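Local coordinates for probable mRNA-capping enzyme (Acanthamoeba polyphaga mimivirus, PDB 3BGY), which removes the terminal phosphate of triphosphate-ended RNA by hydrolysis through this N-terminal tunnel triphosphatase domain, the first step of cap synthesis by a multifunctional viral enzyme, at residues N35-N44 and A141-P151; D80-N90 and D121-G130. All coordinates share one frame; numbering follows the deposited sequence.

Interaction 1 of 2, residues N35-N44 and A141-P151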
# COMPACT_ATOMS: atom_id res chain seq x y z
N ASN A 35 8.06 4.13 -12.36
CA ASN A 35 7.04 4.05 -11.32
C ASN A 35 6.86 2.67 -10.70
O ASN A 35 5.78 2.31 -10.21
CB ASN A 35 5.72 4.56 -11.89
CG ASN A 35 5.78 6.03 -12.30
OD1 ASN A 35 6.12 6.90 -11.49
ND2 ASN A 35 5.44 6.30 -13.54
N LEU A 36 7.93 1.89 -10.70
CA LEU A 36 7.87 0.58 -10.06
C LEU A 36 8.16 0.76 -8.57
O LEU A 36 8.92 1.65 -8.17
CB LEU A 36 8.88 -0.39 -10.70
CG LEU A 36 8.62 -0.83 -12.14
CD1 LEU A 36 9.83 -1.60 -12.67
CD2 LEU A 36 7.39 -1.70 -12.23
N GLU A 37 7.44 -0.00 -7.74
CA GLU A 37 7.60 0.03 -6.28
C GLU A 37 8.03 -1.36 -5.90
O GLU A 37 7.70 -2.30 -6.60
CB GLU A 37 6.30 0.38 -5.60
CG GLU A 37 5.80 1.82 -5.90
CD GLU A 37 6.84 2.94 -5.65
OE1 GLU A 37 7.70 2.83 -4.75
OE2 GLU A 37 6.78 3.95 -6.38
N PHE A 38 8.79 -1.49 -4.82
CA PHE A 38 9.28 -2.79 -4.38
C PHE A 38 8.85 -2.90 -2.92
O PHE A 38 9.26 -2.11 -2.06
CB PHE A 38 10.80 -2.83 -4.54
CG PHE A 38 11.42 -4.17 -4.23
CD1 PHE A 38 11.65 -4.56 -2.91
CD2 PHE A 38 11.81 -5.02 -5.27
CE1 PHE A 38 12.28 -5.78 -2.59
CE2 PHE A 38 12.46 -6.26 -4.97
CZ PHE A 38 12.68 -6.63 -3.63
N GLU A 39 8.19 -4.02 -2.61
CA GLU A 39 7.61 -4.22 -1.30
C GLU A 39 7.75 -5.65 -0.81
O GLU A 39 7.60 -6.58 -1.61
CB GLU A 39 6.11 -3.88 -1.46
CG GLU A 39 5.12 -4.29 -0.39
CD GLU A 39 3.68 -3.92 -0.74
OE1 GLU A 39 3.38 -2.71 -0.87
OE2 GLU A 39 2.85 -4.84 -0.88
N VAL A 40 8.08 -5.81 0.47
CA VAL A 40 8.10 -7.16 1.07
C VAL A 40 6.92 -7.14 2.02
O VAL A 40 6.89 -6.37 2.97
CB VAL A 40 9.39 -7.48 1.81
CG1 VAL A 40 9.34 -8.95 2.30
CG2 VAL A 40 10.59 -7.33 0.87
N SER A 41 5.94 -8.02 1.77
CA SER A 41 4.73 -8.09 2.58
C SER A 41 4.83 -9.25 3.57
O SER A 41 5.09 -10.39 3.17
CB SER A 41 3.50 -8.25 1.66
OG SER A 41 2.31 -8.50 2.41
N PHE A 42 4.67 -8.95 4.86
CA PHE A 42 4.74 -9.97 5.92
C PHE A 42 3.36 -10.50 6.17
O PHE A 42 2.43 -9.74 6.35
CB PHE A 42 5.34 -9.40 7.20
CG PHE A 42 6.79 -9.07 7.09
CD1 PHE A 42 7.23 -7.93 6.40
CD2 PHE A 42 7.76 -9.94 7.65
CE1 PHE A 42 8.62 -7.64 6.26
CE2 PHE A 42 9.17 -9.65 7.50
CZ PHE A 42 9.57 -8.50 6.81
N LYS A 43 3.22 -11.83 6.13
CA LYS A 43 1.90 -12.44 6.33
C LYS A 43 1.64 -12.83 7.78
O LYS A 43 2.53 -12.79 8.61
CB LYS A 43 1.73 -13.66 5.40
CG LYS A 43 2.04 -13.38 3.91
CD LYS A 43 1.19 -12.23 3.35
CE LYS A 43 1.54 -11.90 1.92
NZ LYS A 43 0.84 -10.67 1.44
N ASN A 44 0.37 -13.16 8.08
CA ASN A 44 -0.10 -13.58 9.41
C ASN A 44 0.12 -12.58 10.51
O ASN A 44 0.65 -12.91 11.57
CB ASN A 44 0.53 -14.93 9.81
CG ASN A 44 0.17 -16.03 8.88
OD1 ASN A 44 -0.89 -16.01 8.26
ND2 ASN A 44 1.06 -17.02 8.76
N ALA A 141 7.17 -16.62 5.93
CA ALA A 141 5.85 -16.03 5.65
C ALA A 141 5.89 -14.60 5.08
O ALA A 141 5.40 -13.64 5.70
CB ALA A 141 5.00 -16.10 6.93
N ILE A 142 6.49 -14.48 3.89
CA ILE A 142 6.58 -13.20 3.17
C ILE A 142 6.45 -13.36 1.70
O ILE A 142 6.65 -14.47 1.16
CB ILE A 142 7.96 -12.47 3.36
CG1 ILE A 142 9.15 -13.42 3.17
CG2 ILE A 142 8.00 -11.76 4.65
CD1 ILE A 142 10.49 -12.73 3.05
N THR A 143 6.03 -12.28 1.04
CA THR A 143 5.98 -12.24 -0.40
C THR A 143 6.79 -11.04 -0.83
O THR A 143 6.90 -10.08 -0.07
CB THR A 143 4.57 -12.19 -1.02
OG1 THR A 143 3.86 -11.03 -0.58
CG2 THR A 143 3.78 -13.44 -0.68
N ILE A 144 7.45 -11.12 -1.98
CA ILE A 144 8.23 -9.98 -2.48
C ILE A 144 7.44 -9.55 -3.72
O ILE A 144 7.15 -10.37 -4.59
CB ILE A 144 9.66 -10.40 -2.94
CG1 ILE A 144 10.36 -11.36 -1.96
CG2 ILE A 144 10.49 -9.18 -3.22
CD1 ILE A 144 10.83 -10.78 -0.67
N LYS A 145 7.15 -8.26 -3.85
CA LYS A 145 6.34 -7.80 -4.97
C LYS A 145 6.89 -6.54 -5.57
O LYS A 145 7.38 -5.67 -4.85
CB LYS A 145 4.91 -7.50 -4.46
CG LYS A 145 3.83 -7.10 -5.50
CD LYS A 145 2.58 -6.57 -4.79
CE LYS A 145 1.40 -6.35 -5.74
NZ LYS A 145 0.25 -5.68 -5.07
N SER A 146 6.87 -6.50 -6.89
CA SER A 146 7.25 -5.31 -7.61
C SER A 146 5.98 -4.99 -8.36
O SER A 146 5.28 -5.92 -8.81
CB SER A 146 8.39 -5.58 -8.59
OG SER A 146 8.92 -4.36 -9.08
N THR A 147 5.56 -3.73 -8.30
CA THR A 147 4.39 -3.32 -9.06
C THR A 147 4.46 -1.89 -9.56
O THR A 147 5.10 -1.03 -8.94
CB THR A 147 3.07 -3.59 -8.28
OG1 THR A 147 1.96 -3.47 -9.17
CG2 THR A 147 2.93 -2.68 -7.09
N GLU A 148 3.79 -1.65 -10.69
CA GLU A 148 3.76 -0.33 -11.32
C GLU A 148 2.59 0.47 -10.78
O GLU A 148 1.45 0.04 -10.89
CB GLU A 148 3.64 -0.50 -12.82
CG GLU A 148 3.79 0.77 -13.62
CD GLU A 148 3.50 0.57 -15.11
OE1 GLU A 148 3.18 -0.56 -15.53
OE2 GLU A 148 3.62 1.56 -15.84
N GLU A 149 2.90 1.64 -10.22
CA GLU A 149 1.90 2.50 -9.64
C GLU A 149 2.24 3.89 -10.12
O GLU A 149 3.21 4.50 -9.67
CB GLU A 149 1.93 2.43 -8.09
CG GLU A 149 1.55 1.04 -7.51
CD GLU A 149 1.33 1.02 -6.01
OE1 GLU A 149 0.59 1.89 -5.50
OE2 GLU A 149 1.87 0.10 -5.35
N ILE A 150 1.41 4.40 -11.03
CA ILE A 150 1.65 5.73 -11.61
C ILE A 150 0.90 6.80 -10.84
O ILE A 150 -0.33 6.80 -10.83
CB ILE A 150 1.25 5.71 -13.11
CG1 ILE A 150 2.00 4.59 -13.83
CG2 ILE A 150 1.53 7.09 -13.76
CD1 ILE A 150 1.62 4.37 -15.29
N PRO A 151 1.62 7.76 -10.24
CA PRO A 151 0.93 8.81 -9.48
C PRO A 151 0.44 9.89 -10.42
O PRO A 151 1.10 10.22 -11.41
CB PRO A 151 2.03 9.37 -8.57
CG PRO A 151 3.15 8.38 -8.66
CD PRO A 151 3.08 7.89 -10.06
O HOH W 1 5.26 3.65 -15.44
O HOH W 2 4.99 5.10 -7.84
O HOH W 3 4.80 -8.18 -1.40
O HOH W 4 4.19 -1.17 -3.18
O HOH W 5 5.21 -12.81 8.52
O HOH W 6 1.31 -10.89 -1.47
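Ile142 lays its CG2 methyl over one face of the Phe42 ring, displaced toward the rim, in a CH-pi contact 3.8 Å from the ring centroid. Next along the same sheet face, Ile144 uses two branches: CG2 meets Phe38 CZ at 3.4 Å, while CD1, turned by a chi2 of -72°, sits 3.8 Å from Val40 CG2. Helices 17-32 and 221-235 close over this side, with Met26 against Phe38 and the Phe232 ring against Phe42. The two strands are antiparallel neighbours in the eight-stranded barrel of the tunnel triphosphatases, in register from Leu36-Glu148 to Phe42-Ile142. The opposite face, carrying Glu37, Glu39, Thr143 and Lys145, looks into the tunnel and is looser and wetter. Acidic side chains on such a strand bind metal in relatives, and Glu37 and Glu39 probably serve similarly here. Glu39 OE2 stays 5.0 Å from Lys145 NZ, too far for direct contact, and one water donates to both Glu37 OE2 and Glu149 O. Lys43, bent at chi2 (-56°), swings back along its own strand to give NZ to Ser41 OG at 2.8 Å, and a water joins the same NZ to Thr143 OG1.

Interaction 2 of 2, residues D80-N90 and D121-G130. With ACT (acetate ion), chain D.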
# COMPACT_ATOMS: atom_id res chain seq x y z
N ASP A 80 -10.14 -5.16 -16.82
CA ASP A 80 -8.80 -5.65 -17.13
C ASP A 80 -7.97 -5.92 -15.87
O ASP A 80 -6.80 -6.28 -15.97
CB ASP A 80 -8.05 -4.71 -18.11
CG ASP A 80 -7.70 -3.33 -17.50
OD1 ASP A 80 -8.12 -3.00 -16.35
OD2 ASP A 80 -6.98 -2.56 -18.18
N LYS A 81 -8.61 -5.72 -14.70
CA LYS A 81 -8.03 -5.95 -13.35
C LYS A 81 -7.12 -4.83 -12.84
O LYS A 81 -6.58 -4.91 -11.72
CB LYS A 81 -7.32 -7.32 -13.23
CG LYS A 81 -8.23 -8.53 -13.53
CD LYS A 81 -7.41 -9.81 -13.64
CE LYS A 81 -8.27 -11.00 -14.07
NZ LYS A 81 -8.86 -10.85 -15.44
N ASN A 82 -6.97 -3.78 -13.64
CA ASN A 82 -6.16 -2.65 -13.22
C ASN A 82 -7.01 -1.74 -12.34
O ASN A 82 -8.25 -1.86 -12.31
CB ASN A 82 -5.53 -1.95 -14.42
CG ASN A 82 -4.56 -2.85 -15.14
OD1 ASN A 82 -3.81 -3.60 -14.49
ND2 ASN A 82 -4.62 -2.85 -16.46
N VAL A 83 -6.35 -0.85 -11.62
CA VAL A 83 -7.05 -0.09 -10.60
C VAL A 83 -6.75 1.39 -10.63
O VAL A 83 -5.62 1.77 -10.80
CB VAL A 83 -6.62 -0.65 -9.17
CG1 VAL A 83 -7.20 0.18 -8.02
CG2 VAL A 83 -7.07 -2.11 -9.02
N TYR A 84 -7.78 2.20 -10.37
CA TYR A 84 -7.63 3.66 -10.27
C TYR A 84 -8.01 3.90 -8.81
O TYR A 84 -9.15 3.65 -8.41
CB TYR A 84 -8.63 4.40 -11.21
CG TYR A 84 -8.41 5.91 -11.26
CD1 TYR A 84 -7.49 6.48 -12.16
CD2 TYR A 84 -9.15 6.76 -10.42
CE1 TYR A 84 -7.33 7.90 -12.23
CE2 TYR A 84 -9.00 8.17 -10.48
CZ TYR A 84 -8.10 8.72 -11.39
OH TYR A 84 -7.97 10.08 -11.46
N ARG A 85 -7.03 4.29 -8.00
CA ARG A 85 -7.26 4.47 -6.57
C ARG A 85 -7.06 5.89 -6.05
O ARG A 85 -6.04 6.51 -6.31
CB ARG A 85 -6.34 3.52 -5.78
CG ARG A 85 -6.52 3.54 -4.24
CD ARG A 85 -5.46 2.71 -3.56
NE ARG A 85 -4.13 3.31 -3.71
CZ ARG A 85 -3.00 2.76 -3.27
NH1 ARG A 85 -3.02 1.58 -2.65
NH2 ARG A 85 -1.85 3.38 -3.46
N VAL A 86 -8.04 6.37 -5.30
CA VAL A 86 -7.96 7.68 -4.67
C VAL A 86 -7.84 7.49 -3.15
O VAL A 86 -8.62 6.73 -2.56
CB VAL A 86 -9.20 8.53 -5.00
CG1 VAL A 86 -9.26 9.77 -4.13
CG2 VAL A 86 -9.18 8.92 -6.46
N SER A 87 -6.87 8.16 -2.53
CA SER A 87 -6.73 8.11 -1.07
C SER A 87 -7.11 9.48 -0.52
O SER A 87 -6.49 10.47 -0.91
CB SER A 87 -5.28 7.79 -0.68
OG SER A 87 -4.84 6.60 -1.32
N LEU A 88 -8.09 9.51 0.36
CA LEU A 88 -8.56 10.77 0.99
C LEU A 88 -7.97 10.87 2.38
O LEU A 88 -8.29 10.05 3.25
CB LEU A 88 -10.08 10.77 1.05
CG LEU A 88 -10.83 10.70 -0.27
CD1 LEU A 88 -12.34 10.71 -0.02
CD2 LEU A 88 -10.45 11.89 -1.17
N PHE A 89 -7.14 11.90 2.60
CA PHE A 89 -6.47 12.10 3.88
C PHE A 89 -7.12 13.13 4.79
O PHE A 89 -6.84 13.19 5.99
CB PHE A 89 -4.99 12.47 3.67
CG PHE A 89 -4.14 11.34 3.17
CD1 PHE A 89 -4.05 11.09 1.78
CD2 PHE A 89 -3.41 10.53 4.06
CE1 PHE A 89 -3.23 10.04 1.29
CE2 PHE A 89 -2.58 9.48 3.57
CZ PHE A 89 -2.49 9.24 2.19
N ASN A 90 -7.97 13.98 4.22
CA ASN A 90 -8.63 15.00 5.04
C ASN A 90 -9.85 14.37 5.73
O ASN A 90 -10.77 13.92 5.06
CB ASN A 90 -9.01 16.18 4.14
CG ASN A 90 -9.71 17.28 4.90
OD1 ASN A 90 -10.92 17.22 5.11
ND2 ASN A 90 -8.96 18.27 5.35
N ASP A 121 -3.78 16.35 0.12
CA ASP A 121 -4.73 15.56 0.90
C ASP A 121 -5.50 14.52 0.06
O ASP A 121 -6.34 13.81 0.62
CB ASP A 121 -5.75 16.47 1.60
CG ASP A 121 -5.19 17.20 2.82
OD1 ASP A 121 -4.24 16.71 3.47
OD2 ASP A 121 -5.76 18.26 3.15
N ILE A 122 -5.27 14.50 -1.26
CA ILE A 122 -5.94 13.57 -2.17
C ILE A 122 -4.87 12.95 -3.08
O ILE A 122 -4.39 13.57 -4.04
CB ILE A 122 -7.05 14.27 -3.06
CG1 ILE A 122 -8.11 14.95 -2.16
CG2 ILE A 122 -7.69 13.25 -4.02
CD1 ILE A 122 -9.17 15.77 -2.91
N GLU A 123 -4.50 11.71 -2.78
CA GLU A 123 -3.49 11.02 -3.57
C GLU A 123 -4.19 10.11 -4.56
O GLU A 123 -5.15 9.43 -4.21
CB GLU A 123 -2.53 10.23 -2.68
CG GLU A 123 -1.58 11.13 -1.89
CD GLU A 123 -0.61 10.37 -0.99
OE1 GLU A 123 -0.64 9.12 -0.96
OE2 GLU A 123 0.17 11.05 -0.29
N ILE A 124 -3.73 10.16 -5.81
CA ILE A 124 -4.35 9.38 -6.88
C ILE A 124 -3.30 8.58 -7.62
O ILE A 124 -2.23 9.10 -7.96
CB ILE A 124 -5.05 10.34 -7.90
CG1 ILE A 124 -6.05 11.24 -7.18
CG2 ILE A 124 -5.74 9.54 -8.98
CD1 ILE A 124 -6.84 12.18 -8.09
N VAL A 125 -3.59 7.29 -7.82
CA VAL A 125 -2.68 6.41 -8.51
C VAL A 125 -3.41 5.46 -9.45
O VAL A 125 -4.56 5.09 -9.22
CB VAL A 125 -1.81 5.49 -7.52
CG1 VAL A 125 -0.84 6.32 -6.67
CG2 VAL A 125 -2.70 4.59 -6.65
N TYR A 126 -2.72 5.10 -10.52
CA TYR A 126 -3.23 4.11 -11.45
C TYR A 126 -2.28 2.93 -11.24
O TYR A 126 -1.07 3.04 -11.43
CB TYR A 126 -3.22 4.63 -12.89
CG TYR A 126 -3.57 3.55 -13.89
CD1 TYR A 126 -4.92 3.16 -14.09
CD2 TYR A 126 -2.56 2.89 -14.61
CE1 TYR A 126 -5.24 2.12 -14.99
CE2 TYR A 126 -2.87 1.86 -15.51
CZ TYR A 126 -4.21 1.48 -15.69
OH TYR A 126 -4.49 0.47 -16.57
N LYS A 127 -2.87 1.80 -10.88
CA LYS A 127 -2.10 0.60 -10.56
C LYS A 127 -2.23 -0.41 -11.68
O LYS A 127 -3.33 -0.89 -11.95
CB LYS A 127 -2.62 -0.01 -9.26
CG LYS A 127 -2.42 0.85 -8.03
CD LYS A 127 -3.13 0.25 -6.80
CE LYS A 127 -2.23 -0.71 -6.00
NZ LYS A 127 -1.63 -1.83 -6.79
N ASN A 128 -1.12 -0.70 -12.35
CA ASN A 128 -1.13 -1.68 -13.44
C ASN A 128 -0.81 -3.01 -12.77
O ASN A 128 0.36 -3.34 -12.53
CB ASN A 128 -0.09 -1.33 -14.53
CG ASN A 128 -0.07 -2.33 -15.69
OD1 ASN A 128 -0.59 -3.45 -15.59
ND2 ASN A 128 0.59 -1.95 -16.77
N ARG A 129 -1.86 -3.75 -12.45
CA ARG A 129 -1.71 -5.02 -11.78
C ARG A 129 -1.14 -6.15 -12.64
O ARG A 129 -0.75 -7.19 -12.10
CB ARG A 129 -3.03 -5.41 -11.12
CG ARG A 129 -3.39 -4.47 -9.96
CD ARG A 129 -4.25 -5.15 -8.90
NE ARG A 129 -4.27 -4.38 -7.66
CZ ARG A 129 -5.15 -4.56 -6.67
NH1 ARG A 129 -6.09 -5.50 -6.76
NH2 ARG A 129 -5.10 -3.78 -5.59
N GLY A 130 -1.00 -5.90 -13.94
CA GLY A 130 -0.49 -6.91 -14.85
C GLY A 130 1.00 -6.88 -15.13
O GLY A 130 1.53 -7.86 -15.65
C ACT D . -7.99 0.54 -17.48
O ACT D . -8.83 0.35 -18.53
OXT ACT D . -6.93 -0.04 -17.39
CH3 ACT D . -8.35 1.49 -16.42
O HOH W 7 -7.23 -6.33 -9.57
O HOH W 8 -1.86 -4.44 -17.66
O HOH W 9 -8.93 14.23 1.46
O HOH W 10 -6.08 18.05 6.01
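Val83 CG2 sits over the centre of one face of the Arg129 guanidinium, 3.8 Å above its plane, while Lys127 NZ lies in that plane at the edge. The Arg85 guanidinium has Lys127 CD above one face, and Val125 CG2 comes in obliquely to 3.5 Å from Arg85 NE. At the far end, the Phe89 ring takes the carbonyl oxygen of Asp121 at its edge, in plane, with Asp121 O 3.7 Å from Phe89 CD1; Glu123 leans its carboxylate obliquely against Phe89 CE1, and Tyr71 stacks on the ring. The Tyr126 ring has an acetate, probably from the crystallisation liquor, at its edge, and Tyr126 OH donates to acetate OXT at 2.6 Å.

Near that hydroxyl, Asn82 reaches back across the strand end. Its OD1 accepts a weak bond from Arg129 N at 2.8 Å. Two Asx turns shape this corner: Asp80 OD1 takes Asn82 N from above the carboxylate plane, and Asn128 OD1 takes Gly130 N.

On the face opposite Arg85 and Lys127, Ile124 CG2 meets Tyr84 OH at 3.4 Å, the ring and the isoleucine crossing obliquely. Val86 lies beside Ile122 and Ile124, all pointing the same way, and Leu88 CD2 adds to the row. Arg85 runs out on the tunnel side, extended as far as CD and then bent at chi3 (67°), and makes long, weak ion pairs with Asp73 and Glu149; Ser87 OG bonds to Asp73.

These strands are antiparallel partners in the barrel wall, flanked by strand 66-77 beyond 83-88 and by strand 142-152 beyond 122-128. Helix 106-115 covers the apolar face through Ile113 on Val86 and Val114 on Tyr84, and Asn90 caps helix 91-101 through OD1 to Gln93 N.

Overall arrangement
Both interactions are antiparallel strand pairs of one barrel, with centres about 15 Å apart, and strand 142-152 touches strand 122-136 directly between them: Ile150 N lies 2.9 Å from Tyr126 O, a probable hydrogen bond. Each pair turns an apolar face outward under helices and a polar one into the tunnel; both are partly buried, with most of the exposed residues at the ends. The helical covers differ: 17-32 and 221-235 for interaction 1, 106-115 for interaction 2. Their tunnel faces also contrast, acidic residues being prominent in interaction 1 and the basic Arg85 and Lys127 standing beside Glu123 in interaction 2. Glu149 adds a side-chain link, packing on Lys127 and making a long, weak ion pair with Arg85.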